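Local coordinates for beta-fructofuranosidase, insoluble isoenzyme CWINV1 (Arabidopsis thaliana, PDB 2OXB), which hydrolyses sucrose and 1-kestose, and less readily neokestose and levan, in the plant cell wall by releasing terminal beta-fructofuranosyl residues, at residues 87-92 and 107-112; 64-69 and 121-126; 29-34 and 50-55. The protein carries 1 engineered substitution. All blocks are in the same frame, centred on the assembly; numbering follows the deposited sequence.

Contact 1: residues 87-92 and 107-112; sequences NGKPVI and IAEPKN. With NAG (2-acetamido-2-deoxy-beta-D-glucopyranose), chain D.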
ATOM      1  N   ASN A  87      11.910  23.871  10.283  1.00 34.89           N
ATOM      2  CA  ASN A  87      13.274  24.206  10.618  1.00 34.63           C
ATOM      3  C   ASN A  87      14.147  22.991  10.393  1.00 35.21           C
ATOM      4  O   ASN A  87      15.371  23.065  10.474  1.00 35.80           O
ATOM      5  CB  ASN A  87      13.376  24.717  12.068  1.00 35.42           C
ATOM      6  CG  ASN A  87      12.493  23.942  13.045  1.00 36.08           C
ATOM      7  OD1 ASN A  87      11.343  23.632  12.747  1.00 37.33           O
ATOM      8  ND2 ASN A  87      13.026  23.652  14.228  1.00 33.58           N
ATOM      9  N   GLY A  88      13.508  21.869  10.073  1.00 36.43           N
ATOM     10  CA  GLY A  88      14.248  20.639   9.824  1.00 36.43           C
ATOM     11  C   GLY A  88      14.263  19.667  10.998  1.00 35.48           C
ATOM     12  O   GLY A  88      15.035  18.711  11.006  1.00 36.83           O
ATOM     13  N   LYS A  89      13.417  19.915  11.991  1.00 33.63           N
ATOM     14  CA  LYS A  89      13.330  19.053  13.156  1.00 31.43           C
ATOM     15  C   LYS A  89      12.207  18.037  12.932  1.00 31.30           C
ATOM     16  O   LYS A  89      11.152  18.379  12.414  1.00 31.50           O
ATOM     17  CB  LYS A  89      13.076  19.906  14.408  1.00 31.02           C
ATOM     18  CG  LYS A  89      12.310  19.232  15.543  1.00 31.06           C
ATOM     19  CD  LYS A  89      12.978  17.956  16.033  1.00 29.23           C
ATOM     20  CE  LYS A  89      12.182  17.354  17.162  1.00 26.49           C
ATOM     21  NZ  LYS A  89      12.146  18.275  18.344  1.00 25.72           N
ATOM     22  N   PRO A  90      12.451  16.757  13.268  1.00 32.12           N
ATOM     23  CA  PRO A  90      11.445  15.700  13.101  1.00 33.14           C
ATOM     24  C   PRO A  90      10.897  15.169  14.426  1.00 34.17           C
ATOM     25  O   PRO A  90      11.638  14.591  15.212  1.00 36.86           O
ATOM     26  CB  PRO A  90      12.218  14.633  12.344  1.00 31.93           C
ATOM     27  CG  PRO A  90      13.542  14.683  13.032  1.00 31.45           C
ATOM     28  CD  PRO A  90      13.806  16.171  13.251  1.00 31.95           C
ATOM     29  N   VAL A  91       9.607  15.365  14.677  1.00 33.28           N
ATOM     30  CA  VAL A  91       8.996  14.871  15.913  1.00 33.73           C
ATOM     31  C   VAL A  91       8.131  13.652  15.608  1.00 31.73           C
ATOM     32  O   VAL A  91       8.204  13.109  14.512  1.00 34.35           O
ATOM     33  CB  VAL A  91       8.105  15.946  16.577  1.00 35.36           C
ATOM     34  CG1 VAL A  91       8.960  17.050  17.156  1.00 36.79           C
ATOM     35  CG2 VAL A  91       7.146  16.527  15.547  1.00 38.44           C
ATOM     36  N   ILE A  92       7.318  13.222  16.570  1.00 28.78           N
ATOM     37  CA  ILE A  92       6.424  12.073  16.358  1.00 25.87           C
ATOM     38  C   ILE A  92       5.128  12.167  17.157  1.00 24.61           C
ATOM     39  O   ILE A  92       5.100  12.661  18.282  1.00 25.14           O
ATOM     40  CB  ILE A  92       7.122  10.702  16.686  1.00 23.85           C
ATOM     41  CG1 ILE A  92       8.012  10.275  15.513  1.00 18.56           C
ATOM     42  CG2 ILE A  92       6.075   9.620  16.968  1.00 21.04           C
ATOM     43  CD1 ILE A  92       8.794   9.012  15.745  1.00 14.60           C
ATOM     44  N   ILE A 107       3.388  12.641  22.238  1.00 35.63           N
ATOM     45  CA  ILE A 107       4.398  13.181  21.332  1.00 37.54           C
ATOM     46  C   ILE A 107       5.792  12.730  21.784  1.00 39.37           C
ATOM     47  O   ILE A 107       6.022  12.497  22.973  1.00 40.00           O
ATOM     48  CB  ILE A 107       4.333  14.736  21.292  1.00 37.23           C
ATOM     49  CG1 ILE A 107       5.209  15.278  20.161  1.00 37.84           C
ATOM     50  CG2 ILE A 107       4.797  15.318  22.609  1.00 37.27           C
ATOM     51  CD1 ILE A 107       5.145  16.802  19.989  1.00 36.38           C
ATOM     52  N   ALA A 108       6.714  12.601  20.828  1.00 41.41           N
ATOM     53  CA  ALA A 108       8.092  12.174  21.102  1.00 42.29           C
ATOM     54  C   ALA A 108       9.144  12.839  20.190  1.00 43.34           C
ATOM     55  O   ALA A 108       9.067  12.738  18.967  1.00 43.49           O
ATOM     56  CB  ALA A 108       8.193  10.652  20.975  1.00 41.26           C
ATOM     57  N   GLU A 109      10.128  13.504  20.793  1.00 44.97           N
ATOM     58  CA  GLU A 109      11.205  14.161  20.048  1.00 46.99           C
ATOM     59  C   GLU A 109      12.492  13.345  20.214  1.00 48.42           C
ATOM     60  O   GLU A 109      12.597  12.529  21.134  1.00 47.03           O
ATOM     61  CB  GLU A 109      11.431  15.577  20.579  1.00 48.15           C
ATOM     62  CG  GLU A 109      11.855  15.622  22.045  1.00 51.00           C
ATOM     63  CD  GLU A 109      11.993  17.035  22.570  1.00 51.09           C
ATOM     64  OE1 GLU A 109      12.690  17.842  21.922  1.00 52.85           O
ATOM     65  OE2 GLU A 109      11.408  17.335  23.630  1.00 50.64           O
ATOM     66  N   PRO A 110      13.482  13.547  19.320  1.00 50.47           N
ATOM     67  CA  PRO A 110      14.768  12.831  19.365  1.00 52.13           C
ATOM     68  C   PRO A 110      15.737  13.362  20.435  1.00 53.64           C
ATOM     69  O   PRO A 110      15.595  14.494  20.895  1.00 52.67           O
ATOM     70  CB  PRO A 110      15.304  13.022  17.952  1.00 51.36           C
ATOM     71  CG  PRO A 110      14.807  14.383  17.606  1.00 50.28           C
ATOM     72  CD  PRO A 110      13.374  14.320  18.068  1.00 50.19           C
ATOM     73  N   LYS A 111      16.713  12.540  20.825  1.00 55.59           N
ATOM     74  CA  LYS A 111      17.703  12.919  21.841  1.00 58.30           C
ATOM     75  C   LYS A 111      18.891  13.682  21.254  1.00 59.82           C
ATOM     76  O   LYS A 111      18.920  14.918  21.275  1.00 60.83           O
ATOM     77  CB  LYS A 111      18.219  11.679  22.579  1.00 58.85           C
ATOM     78  CG  LYS A 111      17.212  11.071  23.536  1.00 60.90           C
ATOM     79  CD  LYS A 111      17.865  10.074  24.482  1.00 61.86           C
ATOM     80  CE  LYS A 111      16.910   9.671  25.606  1.00 63.14           C
ATOM     81  NZ  LYS A 111      15.669   9.013  25.104  1.00 64.06           N
ATOM     82  N   ASN A 112      19.882  12.946  20.758  1.00 59.70           N
ATOM     83  CA  ASN A 112      21.049  13.564  20.146  1.00 59.36           C
ATOM     84  C   ASN A 112      20.575  14.201  18.840  1.00 59.34           C
ATOM     85  O   ASN A 112      20.471  13.531  17.815  1.00 59.32           O
ATOM     86  CB  ASN A 112      22.114  12.504  19.863  1.00 60.35           C
ATOM     87  CG  ASN A 112      22.813  12.017  21.127  1.00 61.71           C
ATOM     88  OD1 ASN A 112      22.200  11.896  22.194  1.00 60.02           O
ATOM     89  ND2 ASN A 112      24.100  11.708  20.994  1.00 63.85           N
TER
HETATM   90  C1  NAG D 670      25.130  12.720  21.149  1.00 66.22           C
HETATM   91  C2  NAG D 670      26.369  12.302  20.350  1.00 66.59           C
HETATM   92  C3  NAG D 670      27.450  13.398  20.345  1.00 66.64           C
HETATM   93  C4  NAG D 670      26.877  14.784  20.062  1.00 67.07           C
HETATM   94  C5  NAG D 670      25.643  15.041  20.925  1.00 66.28           C
HETATM   95  C6  NAG D 670      24.983  16.352  20.561  1.00 65.43           C
HETATM   96  C7  NAG D 670      27.927  10.471  20.346  1.00 67.80           C
HETATM   97  C8  NAG D 670      29.333  10.803  20.834  1.00 66.29           C
HETATM   98  N2  NAG D 670      26.918  11.097  20.937  1.00 67.16           N
HETATM   99  O3  NAG D 670      28.423  13.095  19.354  1.00 65.34           O
HETATM  100  O4  NAG D 670      27.861  15.766  20.336  1.00 68.17           O
HETATM  101  O5  NAG D 670      24.665  14.004  20.712  1.00 67.44           O
HETATM  102  O6  NAG D 670      25.587  17.430  21.256  1.00 65.50           O
HETATM  103  O7  NAG D 670      27.761   9.654  19.440  1.00 67.72           O

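Contact 2: residues 64-69 and 121-126; sequences PAIFPS and WKKSPL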
ATOM      1  N   PRO A  64      14.562  -0.637  19.226  1.00 41.17           N
ATOM      2  CA  PRO A  64      13.231  -0.019  19.347  1.00 40.73           C
ATOM      3  C   PRO A  64      13.273   1.392  19.950  1.00 41.30           C
ATOM      4  O   PRO A  64      13.971   1.622  20.930  1.00 42.27           O
ATOM      5  CB  PRO A  64      12.491  -1.012  20.227  1.00 40.79           C
ATOM      6  CG  PRO A  64      13.008  -2.312  19.725  1.00 40.75           C
ATOM      7  CD  PRO A  64      14.496  -2.071  19.577  1.00 40.75           C
ATOM      8  N   ALA A  65      12.502   2.313  19.373  1.00 41.60           N
ATOM      9  CA  ALA A  65      12.477   3.713  19.809  1.00 42.80           C
ATOM     10  C   ALA A  65      11.299   4.125  20.698  1.00 43.59           C
ATOM     11  O   ALA A  65      11.476   4.848  21.692  1.00 45.06           O
ATOM     12  CB  ALA A  65      12.530   4.622  18.588  1.00 44.87           C
ATOM     13  N   ILE A  66      10.099   3.704  20.315  1.00 42.25           N
ATOM     14  CA  ILE A  66       8.897   4.006  21.081  1.00 40.83           C
ATOM     15  C   ILE A  66       8.399   2.667  21.618  1.00 39.54           C
ATOM     16  O   ILE A  66       8.049   1.772  20.848  1.00 39.09           O
ATOM     17  CB  ILE A  66       7.777   4.655  20.202  1.00 41.61           C
ATOM     18  CG1 ILE A  66       8.348   5.788  19.348  1.00 42.19           C
ATOM     19  CG2 ILE A  66       6.683   5.235  21.091  1.00 40.12           C
ATOM     20  CD1 ILE A  66       8.873   6.957  20.147  1.00 44.59           C
ATOM     21  N   PHE A  67       8.394   2.543  22.943  1.00 37.93           N
ATOM     22  CA  PHE A  67       7.954   1.340  23.648  1.00 35.33           C
ATOM     23  C   PHE A  67       7.478   1.771  25.030  1.00 34.91           C
ATOM     24  O   PHE A  67       7.889   2.822  25.527  1.00 34.70           O
ATOM     25  CB  PHE A  67       9.110   0.334  23.771  1.00 34.78           C
ATOM     26  CG  PHE A  67      10.393   0.934  24.269  1.00 32.80           C
ATOM     27  CD1 PHE A  67      10.640   1.055  25.634  1.00 32.10           C
ATOM     28  CD2 PHE A  67      11.319   1.456  23.371  1.00 32.36           C
ATOM     29  CE1 PHE A  67      11.785   1.697  26.100  1.00 32.10           C
ATOM     30  CE2 PHE A  67      12.466   2.101  23.824  1.00 33.31           C
ATOM     31  CZ  PHE A  67      12.700   2.225  25.197  1.00 33.57           C
ATOM     32  N   PRO A  68       6.588   0.977  25.655  1.00 34.50           N
ATOM     33  CA  PRO A  68       6.023   1.239  26.983  1.00 34.24           C
ATOM     34  C   PRO A  68       7.063   1.470  28.083  1.00 35.06           C
ATOM     35  O   PRO A  68       7.748   0.537  28.511  1.00 34.98           O
ATOM     36  CB  PRO A  68       5.170   0.002  27.233  1.00 33.40           C
ATOM     37  CG  PRO A  68       4.676  -0.320  25.874  1.00 33.17           C
ATOM     38  CD  PRO A  68       5.928  -0.190  25.042  1.00 34.77           C
ATOM     39  N   SER A  69       7.165   2.720  28.534  1.00 34.94           N
ATOM     40  CA  SER A  69       8.112   3.115  29.581  1.00 34.96           C
ATOM     41  C   SER A  69       7.624   4.407  30.228  1.00 34.42           C
ATOM     42  O   SER A  69       8.410   5.301  30.530  1.00 35.26           O
ATOM     43  CB  SER A  69       9.503   3.358  28.992  1.00 34.14           C
ATOM     44  OG  SER A  69       9.544   4.593  28.297  1.00 35.54           O
ATOM     45  N   TRP A 121      14.764   8.150  21.231  1.00 41.79           N
ATOM     46  CA  TRP A 121      13.676   9.118  21.259  1.00 41.06           C
ATOM     47  C   TRP A 121      13.242   9.529  22.653  1.00 40.41           C
ATOM     48  O   TRP A 121      13.014   8.693  23.531  1.00 39.10           O
ATOM     49  CB  TRP A 121      12.461   8.611  20.474  1.00 40.59           C
ATOM     50  CG  TRP A 121      12.675   8.657  18.994  1.00 41.73           C
ATOM     51  CD1 TRP A 121      13.475   7.832  18.256  1.00 42.13           C
ATOM     52  CD2 TRP A 121      12.116   9.607  18.071  1.00 42.35           C
ATOM     53  NE1 TRP A 121      13.451   8.207  16.929  1.00 44.66           N
ATOM     54  CE2 TRP A 121      12.626   9.292  16.786  1.00 43.42           C
ATOM     55  CE3 TRP A 121      11.237  10.693  18.204  1.00 41.07           C
ATOM     56  CZ2 TRP A 121      12.283  10.025  15.640  1.00 42.45           C
ATOM     57  CZ3 TRP A 121      10.897  11.423  17.063  1.00 41.91           C
ATOM     58  CH2 TRP A 121      11.421  11.084  15.797  1.00 42.19           C
ATOM     59  N   LYS A 122      13.146  10.843  22.834  1.00 39.82           N
ATOM     60  CA  LYS A 122      12.745  11.446  24.093  1.00 38.46           C
ATOM     61  C   LYS A 122      11.237  11.645  24.037  1.00 37.31           C
ATOM     62  O   LYS A 122      10.704  12.132  23.047  1.00 37.38           O
ATOM     63  CB  LYS A 122      13.462  12.789  24.265  1.00 39.67           C
ATOM     64  CG  LYS A 122      13.516  13.332  25.687  1.00 40.84           C
ATOM     65  CD  LYS A 122      14.483  14.516  25.775  1.00 41.23           C
ATOM     66  CE  LYS A 122      14.432  15.208  27.136  1.00 42.66           C
ATOM     67  NZ  LYS A 122      14.675  14.291  28.288  1.00 44.29           N
ATOM     68  N   LYS A 123      10.556  11.251  25.106  1.00 36.32           N
ATOM     69  CA  LYS A 123       9.108  11.357  25.194  1.00 33.99           C
ATOM     70  C   LYS A 123       8.678  12.338  26.286  1.00 33.70           C
ATOM     71  O   LYS A 123       8.861  12.072  27.465  1.00 35.03           O
ATOM     72  CB  LYS A 123       8.529   9.962  25.449  1.00 31.92           C
ATOM     73  CG  LYS A 123       9.064   8.934  24.449  1.00 30.15           C
ATOM     74  CD  LYS A 123       8.236   7.664  24.383  1.00 29.85           C
ATOM     75  CE  LYS A 123       8.601   6.679  25.465  1.00 28.43           C
ATOM     76  NZ  LYS A 123       7.750   5.467  25.372  1.00 26.61           N
ATOM     77  N   SER A 124       8.104  13.472  25.882  1.00 34.69           N
ATOM     78  CA  SER A 124       7.650  14.514  26.811  1.00 33.95           C
ATOM     79  C   SER A 124       6.852  13.982  27.989  1.00 34.96           C
ATOM     80  O   SER A 124       6.196  12.948  27.888  1.00 34.68           O
ATOM     81  CB  SER A 124       6.803  15.551  26.075  1.00 33.09           C
ATOM     82  OG  SER A 124       6.091  16.363  26.987  1.00 30.62           O
ATOM     83  N   PRO A 125       6.900  14.694  29.128  1.00 36.75           N
ATOM     84  CA  PRO A 125       6.194  14.341  30.368  1.00 38.01           C
ATOM     85  C   PRO A 125       4.779  14.918  30.348  1.00 38.02           C
ATOM     86  O   PRO A 125       3.898  14.503  31.103  1.00 37.43           O
ATOM     87  CB  PRO A 125       7.048  14.996  31.442  1.00 37.71           C
ATOM     88  CG  PRO A 125       7.416  16.287  30.779  1.00 39.30           C
ATOM     89  CD  PRO A 125       7.775  15.860  29.351  1.00 38.55           C
ATOM     90  N   LEU A 126       4.579  15.891  29.473  1.00 37.99           N
ATOM     91  CA  LEU A 126       3.289  16.516  29.341  1.00 37.22           C
ATOM     92  C   LEU A 126       2.337  15.572  28.628  1.00 36.99           C
ATOM     93  O   LEU A 126       1.150  15.854  28.537  1.00 37.34           O
ATOM     94  CB  LEU A 126       3.418  17.822  28.558  1.00 38.21           C
ATOM     95  CG  LEU A 126       4.418  18.856  29.085  1.00 39.59           C
ATOM     96  CD1 LEU A 126       4.315  20.113  28.225  1.00 39.32           C
ATOM     97  CD2 LEU A 126       4.136  19.189  30.551  1.00 36.57           C
TER

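Contact 3: residues 29-34 and 50-55; sequences IYHLFY and HSTSTD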
ATOM      1  N   ILE A  29      19.043  10.889   5.366  1.00 34.12           N
ATOM      2  CA  ILE A  29      18.813   9.521   5.825  1.00 33.92           C
ATOM      3  C   ILE A  29      17.330   9.240   6.093  1.00 32.54           C
ATOM      4  O   ILE A  29      16.691   9.900   6.912  1.00 32.72           O
ATOM      5  CB  ILE A  29      19.644   9.231   7.101  1.00 35.13           C
ATOM      6  CG1 ILE A  29      21.138   9.260   6.752  1.00 35.59           C
ATOM      7  CG2 ILE A  29      19.242   7.890   7.700  1.00 34.75           C
ATOM      8  CD1 ILE A  29      22.064   9.204   7.948  1.00 39.55           C
ATOM      9  N   TYR A  30      16.789   8.254   5.390  1.00 30.78           N
ATOM     10  CA  TYR A  30      15.399   7.878   5.551  1.00 29.30           C
ATOM     11  C   TYR A  30      15.241   7.107   6.852  1.00 29.48           C
ATOM     12  O   TYR A  30      16.212   6.593   7.424  1.00 29.63           O
ATOM     13  CB  TYR A  30      14.938   7.022   4.363  1.00 28.85           C
ATOM     14  CG  TYR A  30      15.042   7.733   3.027  1.00 27.89           C
ATOM     15  CD1 TYR A  30      14.173   8.780   2.706  1.00 28.56           C
ATOM     16  CD2 TYR A  30      16.051   7.409   2.117  1.00 25.06           C
ATOM     17  CE1 TYR A  30      14.308   9.494   1.519  1.00 27.61           C
ATOM     18  CE2 TYR A  30      16.202   8.115   0.927  1.00 25.24           C
ATOM     19  CZ  TYR A  30      15.330   9.162   0.631  1.00 28.57           C
ATOM     20  OH  TYR A  30      15.492   9.907  -0.523  1.00 26.54           O
ATOM     21  N   HIS A  31      14.005   7.034   7.323  1.00 29.30           N
ATOM     22  CA  HIS A  31      13.708   6.327   8.557  1.00 28.83           C
ATOM     23  C   HIS A  31      12.420   5.517   8.397  1.00 27.43           C
ATOM     24  O   HIS A  31      11.524   5.891   7.642  1.00 26.59           O
ATOM     25  CB  HIS A  31      13.559   7.333   9.710  1.00 30.77           C
ATOM     26  CG  HIS A  31      14.846   7.974  10.140  1.00 33.03           C
ATOM     27  ND1 HIS A  31      15.866   7.267  10.746  1.00 34.29           N
ATOM     28  CD2 HIS A  31      15.261   9.264  10.099  1.00 33.21           C
ATOM     29  CE1 HIS A  31      16.847   8.093  11.066  1.00 33.35           C
ATOM     30  NE2 HIS A  31      16.505   9.311  10.685  1.00 34.75           N
ATOM     31  N   LEU A  32      12.364   4.386   9.088  1.00 25.64           N
ATOM     32  CA  LEU A  32      11.193   3.524   9.093  1.00 24.38           C
ATOM     33  C   LEU A  32      11.094   2.896  10.463  1.00 24.51           C
ATOM     34  O   LEU A  32      12.049   2.290  10.969  1.00 24.07           O
ATOM     35  CB  LEU A  32      11.269   2.385   8.066  1.00 20.73           C
ATOM     36  CG  LEU A  32      10.140   1.330   8.228  1.00 19.69           C
ATOM     37  CD1 LEU A  32       8.829   1.881   7.729  1.00 17.76           C
ATOM     38  CD2 LEU A  32      10.457   0.063   7.448  1.00 21.88           C
ATOM     39  N   PHE A  33       9.936   3.070  11.073  1.00 23.40           N
ATOM     40  CA  PHE A  33       9.680   2.475  12.362  1.00 23.82           C
ATOM     41  C   PHE A  33       8.545   1.535  11.997  1.00 23.80           C
ATOM     42  O   PHE A  33       8.273   1.345  10.811  1.00 22.66           O
ATOM     43  CB  PHE A  33       9.234   3.543  13.370  1.00 21.47           C
ATOM     44  CG  PHE A  33      10.217   4.678  13.541  1.00 20.35           C
ATOM     45  CD1 PHE A  33      11.338   4.539  14.342  1.00 18.46           C
ATOM     46  CD2 PHE A  33      10.013   5.896  12.901  1.00 20.83           C
ATOM     47  CE1 PHE A  33      12.234   5.599  14.502  1.00 17.17           C
ATOM     48  CE2 PHE A  33      10.911   6.955  13.059  1.00 17.59           C
ATOM     49  CZ  PHE A  33      12.016   6.801  13.860  1.00 15.91           C
ATOM     50  N   TYR A  34       7.902   0.935  12.992  1.00 24.34           N
ATOM     51  CA  TYR A  34       6.793   0.029  12.739  1.00 24.81           C
ATOM     52  C   TYR A  34       6.392  -0.770  13.959  1.00 25.10           C
ATOM     53  O   TYR A  34       7.133  -0.867  14.939  1.00 25.23           O
ATOM     54  CB  TYR A  34       7.109  -0.939  11.591  1.00 22.94           C
ATOM     55  CG  TYR A  34       8.361  -1.754  11.780  1.00 23.33           C
ATOM     56  CD1 TYR A  34       9.622  -1.225  11.506  1.00 22.78           C
ATOM     57  CD2 TYR A  34       8.286  -3.068  12.210  1.00 25.67           C
ATOM     58  CE1 TYR A  34      10.773  -1.998  11.653  1.00 22.13           C
ATOM     59  CE2 TYR A  34       9.426  -3.845  12.359  1.00 23.92           C
ATOM     60  CZ  TYR A  34      10.658  -3.312  12.082  1.00 21.40           C
ATOM     61  OH  TYR A  34      11.755  -4.118  12.253  1.00 20.12           O
ATOM     62  N   HIS A  50      13.022  -0.022  14.807  1.00 28.34           N
ATOM     63  CA  HIS A  50      13.643   0.954  13.914  1.00 27.55           C
ATOM     64  C   HIS A  50      14.575   0.347  12.877  1.00 28.07           C
ATOM     65  O   HIS A  50      15.065  -0.766  13.040  1.00 28.86           O
ATOM     66  CB  HIS A  50      14.423   1.979  14.742  1.00 25.84           C
ATOM     67  CG  HIS A  50      14.715   3.255  14.021  1.00 25.24           C
ATOM     68  ND1 HIS A  50      14.092   3.605  12.840  1.00 27.58           N
ATOM     69  CD2 HIS A  50      15.512   4.299  14.346  1.00 25.33           C
ATOM     70  CE1 HIS A  50      14.492   4.810  12.474  1.00 25.69           C
ATOM     71  NE2 HIS A  50      15.353   5.254  13.372  1.00 26.29           N
ATOM     72  N   SER A  51      14.800   1.105  11.809  1.00 28.62           N
ATOM     73  CA  SER A  51      15.678   0.731  10.704  1.00 27.62           C
ATOM     74  C   SER A  51      15.889   2.028   9.913  1.00 29.04           C
ATOM     75  O   SER A  51      15.095   2.957  10.040  1.00 29.93           O
ATOM     76  CB  SER A  51      15.018  -0.336   9.820  1.00 25.62           C
ATOM     77  OG  SER A  51      14.832  -1.558  10.527  1.00 22.65           O
ATOM     78  N   THR A  52      16.960   2.102   9.122  1.00 30.72           N
ATOM     79  CA  THR A  52      17.277   3.290   8.309  1.00 30.46           C
ATOM     80  C   THR A  52      17.678   2.899   6.875  1.00 30.14           C
ATOM     81  O   THR A  52      17.920   1.724   6.593  1.00 30.63           O
ATOM     82  CB  THR A  52      18.447   4.096   8.925  1.00 30.65           C
ATOM     83  OG1 THR A  52      19.574   3.234   9.125  1.00 32.15           O
ATOM     84  CG2 THR A  52      18.042   4.700  10.265  1.00 32.79           C
ATOM     85  N   SER A  53      17.755   3.874   5.972  1.00 29.35           N
ATOM     86  CA  SER A  53      18.144   3.572   4.594  1.00 28.05           C
ATOM     87  C   SER A  53      18.641   4.785   3.815  1.00 27.96           C
ATOM     88  O   SER A  53      18.469   5.935   4.241  1.00 25.36           O
ATOM     89  CB  SER A  53      16.973   2.941   3.846  1.00 27.14           C
ATOM     90  OG  SER A  53      17.375   2.493   2.573  1.00 30.70           O
ATOM     91  N   THR A  54      19.273   4.513   2.674  1.00 27.68           N
ATOM     92  CA  THR A  54      19.790   5.569   1.807  1.00 27.33           C
ATOM     93  C   THR A  54      19.196   5.412   0.394  1.00 28.33           C
ATOM     94  O   THR A  54      19.333   6.294  -0.461  1.00 27.09           O
ATOM     95  CB  THR A  54      21.361   5.540   1.716  1.00 26.79           C
ATOM     96  OG1 THR A  54      21.789   4.660   0.663  1.00 25.76           O
ATOM     97  CG2 THR A  54      21.968   5.067   3.037  1.00 25.06           C
ATOM     98  N   ASP A  55      18.515   4.293   0.159  1.00 29.04           N
ATOM     99  CA  ASP A  55      17.919   4.024  -1.144  1.00 29.39           C
ATOM    100  C   ASP A  55      16.558   3.330  -1.031  1.00 29.39           C
ATOM    101  O   ASP A  55      16.043   2.770  -2.011  1.00 29.68           O
ATOM    102  CB  ASP A  55      18.877   3.159  -1.960  1.00 30.32           C
ATOM    103  CG  ASP A  55      19.459   2.019  -1.148  1.00 32.53           C
ATOM    104  OD1 ASP A  55      18.953   1.795  -0.022  1.00 32.11           O
ATOM    105  OD2 ASP A  55      20.414   1.354  -1.627  1.00 31.87           O
TER

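Contact 1: residues 87-92 and 107-112
The flat peptide carbonyl of I92 is what 107-112 meets first in 87-92: A108 N donates to I92 O at 3.0 Å, tilted 27° from the carbonyl plane. The same oxygen takes the CA-H of I107, with I107 CA 3.2 Å from I92 O. Small A108 lets its CB come within 4.4 Å of I92 CB, and W121 covers I92 from the next strand. Farther along, the puckered ring of P110 is touched at one corner, where P110 CD lies 3.4 Å from K89 CE. Proline brings no N-H here, and its CD meets P90 O instead. K89 and P110 reach toward each other tip to tip. The long lysine suits this place because its CE packs against P110 CD while its ammonium passes on to the carboxylate of E109, where K89 NZ and E109 OE1 form a long salt bridge of 3.6 Å. Beyond the strand, N112 ND2 is bonded covalently to C1 of a NAG sugar. Here the loop leading into strand 93-97 begins to join strand 103-110, its antiparallel neighbour in one four-stranded blade of the GH32 beta-propeller.

Contact 2: residues 64-69 and 121-126
K123 carries its CG anti to its own carbonyl carbon, and a bend at chi3 (-83°) turns CE aside from an otherwise extended chain whose end meets the backbone of F67. W121 likewise has CG anti to its carbonyl carbon, and its indole meets A65. The two segments belong to neighbouring blades of the five-bladed propeller: 60-66 and 121-123 are outermost strands of their respective sheets, and here they meet through side chains, one of which reaches a backbone carbonyl. A65 CB approaches W121 CD1 obliquely at 3.4 Å; a methyl group is small enough to let the indole come close to the corner that the chain turns here. I66 crosses the tryptophan side chain, with I66 CD1 4.0 Å from W121 CB, and its branched chain also rests on A108, extending the apolar layer into strand 103-110. The F33 ring meets the same indole with planes at about 85°. Toward the surface the chemistry becomes polar. K123, long enough to reach the backbone of 64-69, also forms a salt bridge with D73, and K123 NZ lies 5.5 Å from the centroid of the F67 ring, at most a weak cation-pi attraction. K123 NZ donates to F67 O at 2.7 Å, tilted 34° from the carbonyl plane.

Contact 3: residues 29-34 and 50-55
Strands 29-36 and 47-53 form a beta hairpin in the propeller sheet that also contains strand 15-26; the first part of one and the last part of the other run antiparallel, their axes approaching to 4.8 Å. Y30 with S53 and L32 with S51 are hydrogen-bonded pairs flanking the non-hydrogen-bonded pair H31 with T52. Y30 N donates to S53 O at 3.1 Å and L32 N to S51 O at 3.2 Å, while the return bonds from S53 N and S51 N are weak. A side chain adds to the pairing: H50 ND1 donates to L32 O at 3.1 Å, nearly straight (165°). The oxygen lies in the imidazole plane, whereas the nitrogen stands above the carbonyl plane. H50 CG is anti to its backbone N (chi1 -161°), and the ring it carries lies beside F33 in an offset stack, centroids 4.0 Å apart and planes at 21°. Histidine suits this position by combining a flat stacking surface with an N-H at its edge. H31 meets H50 rim to rim, and T52 lies alongside H31, its CG2 3.4 Å from H31 ND1. On the sheet face bearing Y30, L32, S51 and S53, the Y30 ring has T54 O at its edge and sends its hydroxyl to D282. S53 OG accepts from D55 N, an ST turn just where the strand ends. Y34 packs on M17, a substrate-binding residue. Such a hairpin, beside the strand that carries the active-site D19, is the framework of a GH32 propeller blade.

How the contacts relate
Contact 3 is the most buried and lies nearest the chain's centre; contacts 1 and 2 sit farther out and are partly exposed. Contact 3 is a full strand pairing, contact 1 a loop held by one backbone hydrogen bond to a strand of its blade, and contact 2 joins two neighbouring blades mainly through side chains. Contact 1 is nested inside the chain loop that contact 2 closes, and strands 103-110 and 121-123 are neighbours in one sheet, just as 47-53 and 60-66 are in the other. W121 brings all three together, touching I92 and F33 as well as its own partners. Chemistry follows depth: aromatic rings and buried bonds in contact 3, lysines with carboxylate or carbonyl partners toward the outside of contacts 1 and 2.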